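Alkaline phosphatase D (Bacillus subtilis, PDB 2YEQ) hydrolyses phosphate esters, releasing an alcohol, at an active site that holds iron and calcium ions. Local coordinates at residues V44-E49 and E65-S70; S272-D277 and N326-Q331. All coordinates share one frame; numbering follows the deposited sequence.

Contact 1: V44-E49 and E65-S70; sequences VPVKWE and EMAKPS. With PE5 (3,6,9,12,15,18,21,24-octaoxahexacosan-1-ol), chain B; EDO (1,2-ethanediol), chain R.
Val46 CG2 and Ala67 CB meet at 4.0 Å on the close-packed face of an antiparallel β-hairpin, part of a four-stranded sheet in the N-terminal domain. Backbone bonds join the strands in two reciprocal pairs, Val44 with Ala67 and Val46 with Glu65; the shortest runs from Val46 N to Glu65 O (2.7 Å). Val44, Val46, Trp48 and Ala67 are buried on this face, where strand 74-79 lays Val75 and Val77 against it. Pro45 and Met66 make the looser opposite face. Met66, bent at chi2 (-58°), brings SD to 3.9 Å from Pro45 CB while much of the side chain stays exposed. Glu65 marks the wet margin of the packed face. Its CG lies 4.1 Å from Trp48 NE1; chi2, bent to -74°, turns CD back, and OE2 of the carboxylate meets a water lying in the indole plane: Trp48 NE1 donates to the water at 2.8 Å, and the water donates to Glu65 OE2 at 2.7 Å. A bound 1,2-ethanediol donates to OE1. An alanine in place of Glu65 would probably leave this water without its acceptor and the indole N-H more loosely tied. The buried tryptophan thus satisfies its one polar side-chain atom through a water at the sheet margin.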
ATOM      1  N   VAL A  44      11.577 -28.214  -5.241  1.00 28.00           N
ATOM      2  CA  VAL A  44      10.341 -28.996  -5.132  1.00 28.48           C
ATOM      3  C   VAL A  44       9.412 -28.585  -6.282  1.00 29.19           C
ATOM      4  O   VAL A  44       9.173 -27.400  -6.491  1.00 24.86           O
ATOM      5  CB  VAL A  44       9.656 -28.773  -3.763  1.00 29.92           C
ATOM      6  CG1 VAL A  44       8.347 -29.586  -3.647  1.00 27.35           C
ATOM      7  CG2 VAL A  44      10.623 -29.142  -2.635  1.00 29.19           C
ATOM      8  N   PRO A  45       8.929 -29.550  -7.061  1.00 29.10           N
ATOM      9  CA  PRO A  45       8.039 -29.213  -8.161  1.00 28.99           C
ATOM     10  C   PRO A  45       6.653 -28.758  -7.669  1.00 27.48           C
ATOM     11  O   PRO A  45       6.069 -29.354  -6.756  1.00 23.34           O
ATOM     12  CB  PRO A  45       7.941 -30.519  -8.955  1.00 30.53           C
ATOM     13  CG  PRO A  45       8.237 -31.567  -7.978  1.00 33.31           C
ATOM     14  CD  PRO A  45       9.268 -30.989  -7.062  1.00 32.34           C
ATOM     15  N   VAL A  46       6.140 -27.690  -8.269  1.00 24.52           N
ATOM     16  CA  VAL A  46       4.794 -27.208  -7.938  1.00 23.08           C
ATOM     17  C   VAL A  46       4.019 -27.046  -9.231  1.00 25.06           C
ATOM     18  O   VAL A  46       4.416 -26.266 -10.122  1.00 24.71           O
ATOM     19  CB  VAL A  46       4.822 -25.885  -7.135  1.00 20.21           C
ATOM     20  CG1 VAL A  46       3.371 -25.436  -6.773  1.00 20.47           C
ATOM     21  CG2 VAL A  46       5.640 -26.047  -5.846  1.00 17.37           C
ATOM     22  N   LYS A  47       2.936 -27.813  -9.363  1.00 23.76           N
ATOM     23  CA  LYS A  47       2.093 -27.722 -10.553  1.00 25.02           C
ATOM     24  C   LYS A  47       1.088 -26.608 -10.352  1.00 25.23           C
ATOM     25  O   LYS A  47       0.713 -26.284  -9.213  1.00 22.08           O
ATOM     26  CB  LYS A  47       1.369 -29.051 -10.812  1.00 31.70           C
ATOM     27  CG  LYS A  47       2.332 -30.196 -11.203  1.00 36.79           C
ATOM     28  CD  LYS A  47       1.587 -31.427 -11.711  1.00 44.06           C
ATOM     29  CE  LYS A  47       2.538 -32.510 -12.235  1.00 48.44           C
ATOM     30  NZ  LYS A  47       3.702 -31.953 -13.013  1.00 51.78           N
ATOM     31  N   TRP A  48       0.659 -26.003 -11.452  1.00 25.61           N
ATOM     32  CA  TRP A  48      -0.342 -24.956 -11.389  1.00 24.41           C
ATOM     33  C   TRP A  48      -1.312 -25.063 -12.554  1.00 25.68           C
ATOM     34  O   TRP A  48      -0.950 -25.502 -13.654  1.00 24.09           O
ATOM     35  CB  TRP A  48       0.303 -23.562 -11.384  1.00 24.76           C
ATOM     36  CG  TRP A  48       1.213 -23.315 -12.553  1.00 23.91           C
ATOM     37  CD1 TRP A  48       2.543 -23.617 -12.639  1.00 25.83           C
ATOM     38  CD2 TRP A  48       0.853 -22.734 -13.804  1.00 24.56           C
ATOM     39  NE1 TRP A  48       3.033 -23.228 -13.863  1.00 26.17           N
ATOM     40  CE2 TRP A  48       2.015 -22.681 -14.594  1.00 24.70           C
ATOM     41  CE3 TRP A  48      -0.335 -22.218 -14.324  1.00 24.26           C
ATOM     42  CZ2 TRP A  48       2.014 -22.152 -15.886  1.00 24.33           C
ATOM     43  CZ3 TRP A  48      -0.330 -21.695 -15.598  1.00 24.58           C
ATOM     44  CH2 TRP A  48       0.828 -21.671 -16.366  1.00 24.94           C
ATOM     45  N   GLU A  49      -2.533 -24.607 -12.304  1.00 25.82           N
ATOM     46  CA  GLU A  49      -3.604 -24.629 -13.295  1.00 27.48           C
ATOM     47  C   GLU A  49      -4.434 -23.346 -13.206  1.00 25.53           C
ATOM     48  O   GLU A  49      -4.711 -22.836 -12.108  1.00 24.94           O
ATOM     49  CB  GLU A  49      -4.545 -25.814 -13.050  1.00 30.73           C
ATOM     50  CG  GLU A  49      -3.941 -27.181 -13.290  1.00 33.94           C
ATOM     51  CD  GLU A  49      -4.890 -28.317 -12.909  1.00 39.16           C
ATOM     52  OE1 GLU A  49      -5.784 -28.129 -12.036  1.00 35.24           O
ATOM     53  OE2 GLU A  49      -4.730 -29.405 -13.499  1.00 44.50           O
ATOM     54  N   GLU A  65       6.356 -25.356 -11.950  1.00 29.58           N
ATOM     55  CA  GLU A  65       7.486 -24.532 -11.518  1.00 32.20           C
ATOM     56  C   GLU A  65       8.281 -25.307 -10.500  1.00 30.67           C
ATOM     57  O   GLU A  65       7.721 -26.160  -9.809  1.00 29.86           O
ATOM     58  CB  GLU A  65       6.998 -23.267 -10.833  1.00 34.36           C
ATOM     59  CG  GLU A  65       6.404 -22.279 -11.755  1.00 39.56           C
ATOM     60  CD  GLU A  65       7.448 -21.574 -12.569  1.00 43.01           C
ATOM     61  OE1 GLU A  65       8.344 -20.930 -11.974  1.00 46.79           O
ATOM     62  OE2 GLU A  65       7.365 -21.677 -13.802  1.00 46.25           O
ATOM     63  N   MET A  66       9.575 -25.003 -10.394  1.00 29.30           N
ATOM     64  CA  MET A  66      10.406 -25.592  -9.347  1.00 29.79           C
ATOM     65  C   MET A  66      10.576 -24.554  -8.271  1.00 28.79           C
ATOM     66  O   MET A  66      11.265 -23.544  -8.494  1.00 32.14           O
ATOM     67  CB  MET A  66      11.781 -25.984  -9.892  1.00 33.23           C
ATOM     68  CG  MET A  66      11.769 -27.100 -10.904  1.00 35.76           C
ATOM     69  SD  MET A  66      11.025 -28.629 -10.306  1.00 40.61           S
ATOM     70  CE  MET A  66      12.123 -29.121  -8.981  1.00 33.11           C
ATOM     71  N   ALA A  67       9.955 -24.788  -7.116  1.00 24.23           N
ATOM     72  CA  ALA A  67      10.140 -23.930  -5.941  1.00 24.79           C
ATOM     73  C   ALA A  67      11.534 -24.208  -5.367  1.00 25.04           C
ATOM     74  O   ALA A  67      11.881 -25.360  -5.176  1.00 28.97           O
ATOM     75  CB  ALA A  67       9.052 -24.216  -4.894  1.00 20.84           C
ATOM     76  N   LYS A  68      12.313 -23.166  -5.074  1.00 28.64           N
ATOM     77  CA  LYS A  68      13.730 -23.318  -4.661  1.00 30.84           C
ATOM     78  C   LYS A  68      14.006 -22.731  -3.296  1.00 28.71           C
ATOM     79  O   LYS A  68      13.453 -21.677  -2.966  1.00 23.95           O
ATOM     80  CB  LYS A  68      14.673 -22.568  -5.606  1.00 36.13           C
ATOM     81  CG  LYS A  68      14.282 -22.563  -7.049  1.00 41.78           C
ATOM     82  CD  LYS A  68      15.442 -22.119  -7.935  1.00 47.21           C
ATOM     83  CE  LYS A  68      15.586 -20.605  -8.002  1.00 49.62           C
ATOM     84  NZ  LYS A  68      16.141 -20.188  -9.331  1.00 48.95           N
ATOM     85  N   PRO A  69      14.918 -23.358  -2.550  1.00 26.31           N
ATOM     86  CA  PRO A  69      15.326 -22.846  -1.241  1.00 26.23           C
ATOM     87  C   PRO A  69      15.827 -21.397  -1.281  1.00 25.93           C
ATOM     88  O   PRO A  69      15.588 -20.648  -0.333  1.00 26.56           O
ATOM     89  CB  PRO A  69      16.477 -23.793  -0.812  1.00 28.21           C
ATOM     90  CG  PRO A  69      16.399 -24.966  -1.696  1.00 29.14           C
ATOM     91  CD  PRO A  69      15.673 -24.570  -2.940  1.00 26.71           C
ATOM     92  N   SER A  70      16.529 -21.011  -2.348  1.00 23.32           N
ATOM     93  CA  SER A  70      17.120 -19.670  -2.397  1.00 25.52           C
ATOM     94  C   SER A  70      16.063 -18.563  -2.446  1.00 24.68           C
ATOM     95  O   SER A  70      16.350 -17.415  -2.069  1.00 23.77           O
ATOM     96  CB  SER A  70      18.078 -19.534  -3.566  1.00 25.15           C
ATOM     97  OG  SER A  70      17.380 -19.634  -4.783  1.00 28.49           O
TER
HETATM   98  C50 PE5 B 580      19.246 -20.299  -9.058  1.00 54.53           C
HETATM   99  O1  PE5 B 580      18.841 -19.137  -8.317  1.00 66.77           O
HETATM  100  C1  PE5 B 580      18.358 -18.048  -9.131  1.00 65.83           C
HETATM  101  C2  PE5 B 580      17.212 -17.265  -8.467  1.00 61.72           C
HETATM  102  O2  PE5 B 580      16.359 -16.598  -9.434  1.00 56.89           O
HETATM  103  C3  PE5 B 580      15.301 -17.409  -9.968  1.00 53.87           C
HETATM  104  C4  PE5 B 580      14.167 -16.582 -10.526  1.00 53.51           C
HETATM  105  C1  EDO R 549      10.768 -20.184  -9.164  1.00 47.95           C
HETATM  106  O1  EDO R 549      11.606 -20.410  -8.028  1.00 52.80           O
HETATM  107  C2  EDO R 549       9.320 -20.473  -8.790  1.00 44.52           C
HETATM  108  O2  EDO R 549       8.452 -19.561  -9.466  1.00 40.76           O
HETATM  109  O   HOH W   1       5.490 -23.023 -15.177  1.00 35.37           O

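Contact 2: S272-D277 and N326-Q331; sequences SFNVLD and NVLAQQ
A chi1 of -58° sets CG of Asn274 anti to the carbonyl carbon and chi2 of -77° turns ND2 toward Val327 O, while Val327, with CG1 anti to its backbone N, sets both methyls against Phe273. The strands run parallel and in register from Ser272 with Asn326 to Val275 with Ala329, within the mixed sheet of the calcineurin-like phosphatase domain. On one face Phe273 and Val327 extend alongside each other in a common direction, with CD1 of the ring 3.6 Å from Val327 CB; Val275 and Ala329 follow. On the other face, which helix 308-320 covers through Leu314, Asn274 crosses Leu328, its CB 4.0 Å from Leu328 CD2. Two donors grip Val327 O: Asn274 N at 2.8 Å and, from the opposite face of the carbonyl plane, Asn274 ND2 at 3.2 Å. Asn317 ND2 holds the amide oxygen OD1, which helps fix the rotation of the group. Among buried side chains, a water links Asn274 ND2, Ser272 OG and Asn326 OD1; His264 also bonds the serine hydroxyl, and Ser321 the Asn326 oxygen. Beyond the strand ends, Leu276 CD1 packs on Gln330 CB, and the chain nears the metal centre, where Gln331 touches the calcium ligand Asp209. Thr278 bonds Gln331 OE1, while Gln331 NE2 donates to Leu276 O at 2.9 Å, the N-H pointing almost straight at the oxygen (177°) from above the carbonyl plane.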
ATOM      1  N   SER A 272      -5.252   5.373 -16.359  1.00 20.78           N
ATOM      2  CA  SER A 272      -3.822   5.096 -16.472  1.00 22.61           C
ATOM      3  C   SER A 272      -3.237   5.169 -15.054  1.00 22.18           C
ATOM      4  O   SER A 272      -3.382   6.186 -14.376  1.00 23.29           O
ATOM      5  CB  SER A 272      -3.174   6.127 -17.397  1.00 24.92           C
ATOM      6  OG  SER A 272      -1.756   6.067 -17.369  1.00 27.91           O
ATOM      7  N   PHE A 273      -2.625   4.073 -14.598  1.00 21.57           N
ATOM      8  CA  PHE A 273      -2.164   3.947 -13.210  1.00 20.04           C
ATOM      9  C   PHE A 273      -0.638   3.984 -13.182  1.00 19.04           C
ATOM     10  O   PHE A 273      -0.000   3.173 -13.834  1.00 20.23           O
ATOM     11  CB  PHE A 273      -2.627   2.628 -12.618  1.00 19.57           C
ATOM     12  CG  PHE A 273      -4.092   2.592 -12.298  1.00 21.06           C
ATOM     13  CD1 PHE A 273      -4.556   3.079 -11.106  1.00 20.76           C
ATOM     14  CD2 PHE A 273      -5.005   2.074 -13.211  1.00 21.82           C
ATOM     15  CE1 PHE A 273      -5.907   3.056 -10.795  1.00 22.17           C
ATOM     16  CE2 PHE A 273      -6.367   2.039 -12.910  1.00 21.33           C
ATOM     17  CZ  PHE A 273      -6.814   2.543 -11.700  1.00 23.36           C
ATOM     18  N   ASN A 274      -0.101   4.942 -12.452  1.00 19.27           N
ATOM     19  CA  ASN A 274       1.335   5.068 -12.216  1.00 18.65           C
ATOM     20  C   ASN A 274       1.575   4.677 -10.782  1.00 16.43           C
ATOM     21  O   ASN A 274       1.232   5.424  -9.872  1.00 17.36           O
ATOM     22  CB  ASN A 274       1.774   6.514 -12.453  1.00 18.27           C
ATOM     23  CG  ASN A 274       1.442   6.993 -13.862  1.00 18.72           C
ATOM     24  OD1 ASN A 274       2.125   6.649 -14.827  1.00 21.16           O
ATOM     25  ND2 ASN A 274       0.318   7.701 -13.994  1.00 19.36           N
ATOM     26  N   VAL A 275       2.142   3.489 -10.593  1.00 17.10           N
ATOM     27  CA  VAL A 275       2.461   2.975  -9.272  1.00 17.05           C
ATOM     28  C   VAL A 275       3.903   3.435  -8.925  1.00 16.44           C
ATOM     29  O   VAL A 275       4.853   3.018  -9.572  1.00 17.23           O
ATOM     30  CB  VAL A 275       2.355   1.420  -9.250  1.00 17.84           C
ATOM     31  CG1 VAL A 275       2.649   0.894  -7.887  1.00 17.53           C
ATOM     32  CG2 VAL A 275       0.923   0.971  -9.706  1.00 16.25           C
ATOM     33  N   LEU A 276       4.024   4.305  -7.929  1.00 15.93           N
ATOM     34  CA  LEU A 276       5.271   4.965  -7.623  1.00 17.53           C
ATOM     35  C   LEU A 276       6.013   4.266  -6.481  1.00 17.24           C
ATOM     36  O   LEU A 276       5.437   3.420  -5.716  1.00 17.07           O
ATOM     37  CB  LEU A 276       5.016   6.417  -7.223  1.00 17.37           C
ATOM     38  CG  LEU A 276       4.165   7.268  -8.184  1.00 17.83           C
ATOM     39  CD1 LEU A 276       4.101   8.730  -7.692  1.00 15.01           C
ATOM     40  CD2 LEU A 276       4.654   7.174  -9.615  1.00 16.70           C
ATOM     41  N   ASP A 277       7.287   4.643  -6.373  1.00 17.16           N
ATOM     42  CA  ASP A 277       8.179   4.226  -5.287  1.00 16.08           C
ATOM     43  C   ASP A 277       8.880   5.468  -4.765  1.00 16.61           C
ATOM     44  O   ASP A 277       9.821   5.966  -5.379  1.00 17.05           O
ATOM     45  CB  ASP A 277       9.148   3.176  -5.849  1.00 17.19           C
ATOM     46  CG  ASP A 277      10.136   2.616  -4.794  1.00 15.87           C
ATOM     47  OD1 ASP A 277      10.174   3.096  -3.644  1.00 16.34           O
ATOM     48  OD2 ASP A 277      10.851   1.669  -5.177  1.00 19.55           O
ATOM     49  N   ASN A 326      -5.885   9.812 -14.789  1.00 23.47           N
ATOM     50  CA  ASN A 326      -4.444   9.573 -14.569  1.00 21.36           C
ATOM     51  C   ASN A 326      -4.283   9.433 -13.081  1.00 20.08           C
ATOM     52  O   ASN A 326      -4.716  10.295 -12.330  1.00 19.19           O
ATOM     53  CB  ASN A 326      -3.632  10.751 -15.087  1.00 24.44           C
ATOM     54  CG  ASN A 326      -3.589  10.797 -16.570  1.00 21.72           C
ATOM     55  OD1 ASN A 326      -3.085   9.881 -17.205  1.00 24.62           O
ATOM     56  ND2 ASN A 326      -4.117  11.881 -17.156  1.00 24.40           N
ATOM     57  N   VAL A 327      -3.742   8.301 -12.644  1.00 19.50           N
ATOM     58  CA  VAL A 327      -3.744   7.962 -11.217  1.00 18.68           C
ATOM     59  C   VAL A 327      -2.297   7.802 -10.743  1.00 17.43           C
ATOM     60  O   VAL A 327      -1.493   7.207 -11.454  1.00 17.41           O
ATOM     61  CB  VAL A 327      -4.534   6.670 -10.963  1.00 18.82           C
ATOM     62  CG1 VAL A 327      -4.616   6.332  -9.443  1.00 18.30           C
ATOM     63  CG2 VAL A 327      -5.966   6.797 -11.569  1.00 20.49           C
ATOM     64  N   LEU A 328      -1.997   8.401  -9.595  1.00 19.10           N
ATOM     65  CA  LEU A 328      -0.741   8.188  -8.878  1.00 20.15           C
ATOM     66  C   LEU A 328      -1.025   7.315  -7.655  1.00 16.94           C
ATOM     67  O   LEU A 328      -1.586   7.760  -6.681  1.00 19.44           O
ATOM     68  CB  LEU A 328      -0.124   9.520  -8.430  1.00 22.57           C
ATOM     69  CG  LEU A 328       0.214  10.598  -9.460  1.00 26.01           C
ATOM     70  CD1 LEU A 328       1.163  11.665  -8.814  1.00 25.03           C
ATOM     71  CD2 LEU A 328       0.768   9.976 -10.693  1.00 25.79           C
ATOM     72  N   ALA A 329      -0.672   6.051  -7.741  1.00 16.44           N
ATOM     73  CA  ALA A 329      -0.842   5.135  -6.619  1.00 16.51           C
ATOM     74  C   ALA A 329       0.478   5.172  -5.865  1.00 16.29           C
ATOM     75  O   ALA A 329       1.468   4.635  -6.351  1.00 15.87           O
ATOM     76  CB  ALA A 329      -1.102   3.744  -7.128  1.00 16.70           C
ATOM     77  N   GLN A 330       0.478   5.778  -4.692  1.00 16.46           N
ATOM     78  CA  GLN A 330       1.734   6.054  -3.997  1.00 18.97           C
ATOM     79  C   GLN A 330       1.549   6.086  -2.497  1.00 17.45           C
ATOM     80  O   GLN A 330       0.483   5.706  -1.994  1.00 18.21           O
ATOM     81  CB  GLN A 330       2.384   7.333  -4.567  1.00 18.85           C
ATOM     82  CG  GLN A 330       1.548   8.594  -4.426  1.00 19.50           C
ATOM     83  CD  GLN A 330       1.804   9.302  -3.133  1.00 19.83           C
ATOM     84  OE1 GLN A 330       2.965   9.561  -2.766  1.00 18.53           O
ATOM     85  NE2 GLN A 330       0.743   9.569  -2.394  1.00 17.17           N
ATOM     86  N   GLN A 331       2.587   6.514  -1.761  1.00 18.43           N
ATOM     87  CA  GLN A 331       2.705   6.200  -0.349  1.00 16.54           C
ATOM     88  C   GLN A 331       2.270   7.243   0.625  1.00 15.28           C
ATOM     89  O   GLN A 331       1.695   6.919   1.679  1.00 14.18           O
ATOM     90  CB  GLN A 331       4.185   5.872  -0.031  1.00 17.35           C
ATOM     91  CG  GLN A 331       4.727   4.618  -0.688  1.00 18.02           C
ATOM     92  CD  GLN A 331       4.969   4.721  -2.180  1.00 18.58           C
ATOM     93  OE1 GLN A 331       5.184   5.809  -2.739  1.00 17.86           O
ATOM     94  NE2 GLN A 331       4.973   3.554  -2.845  1.00 20.22           N
TER
HETATM   95  O   HOH W   2      -0.766   8.365 -16.676  1.00 29.12           O

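Overall arrangement
From the N terminus, the chain first forms contact 1, where strand 59-67 turns back on strand 44-51 and closes a short hairpin loop, 15 residues lying between the two segments. It then completes the N-terminal domain and enters the phosphatase domain before contact 2 opens. That contact closes a longer loop, with 48 intervening residues that include helix 308-320, and joins two parallel neighbours of a seven-stranded mixed sheet. The two loops stand in series, neither nested nor crossed. Their centres lie 32 Å apart and their nearest atoms about 20 Å, without touching. Contact 1 pairs two strands of the outlying N-terminal domain, and contact 2 two strands of the buried interior, whose far end approaches the metal site.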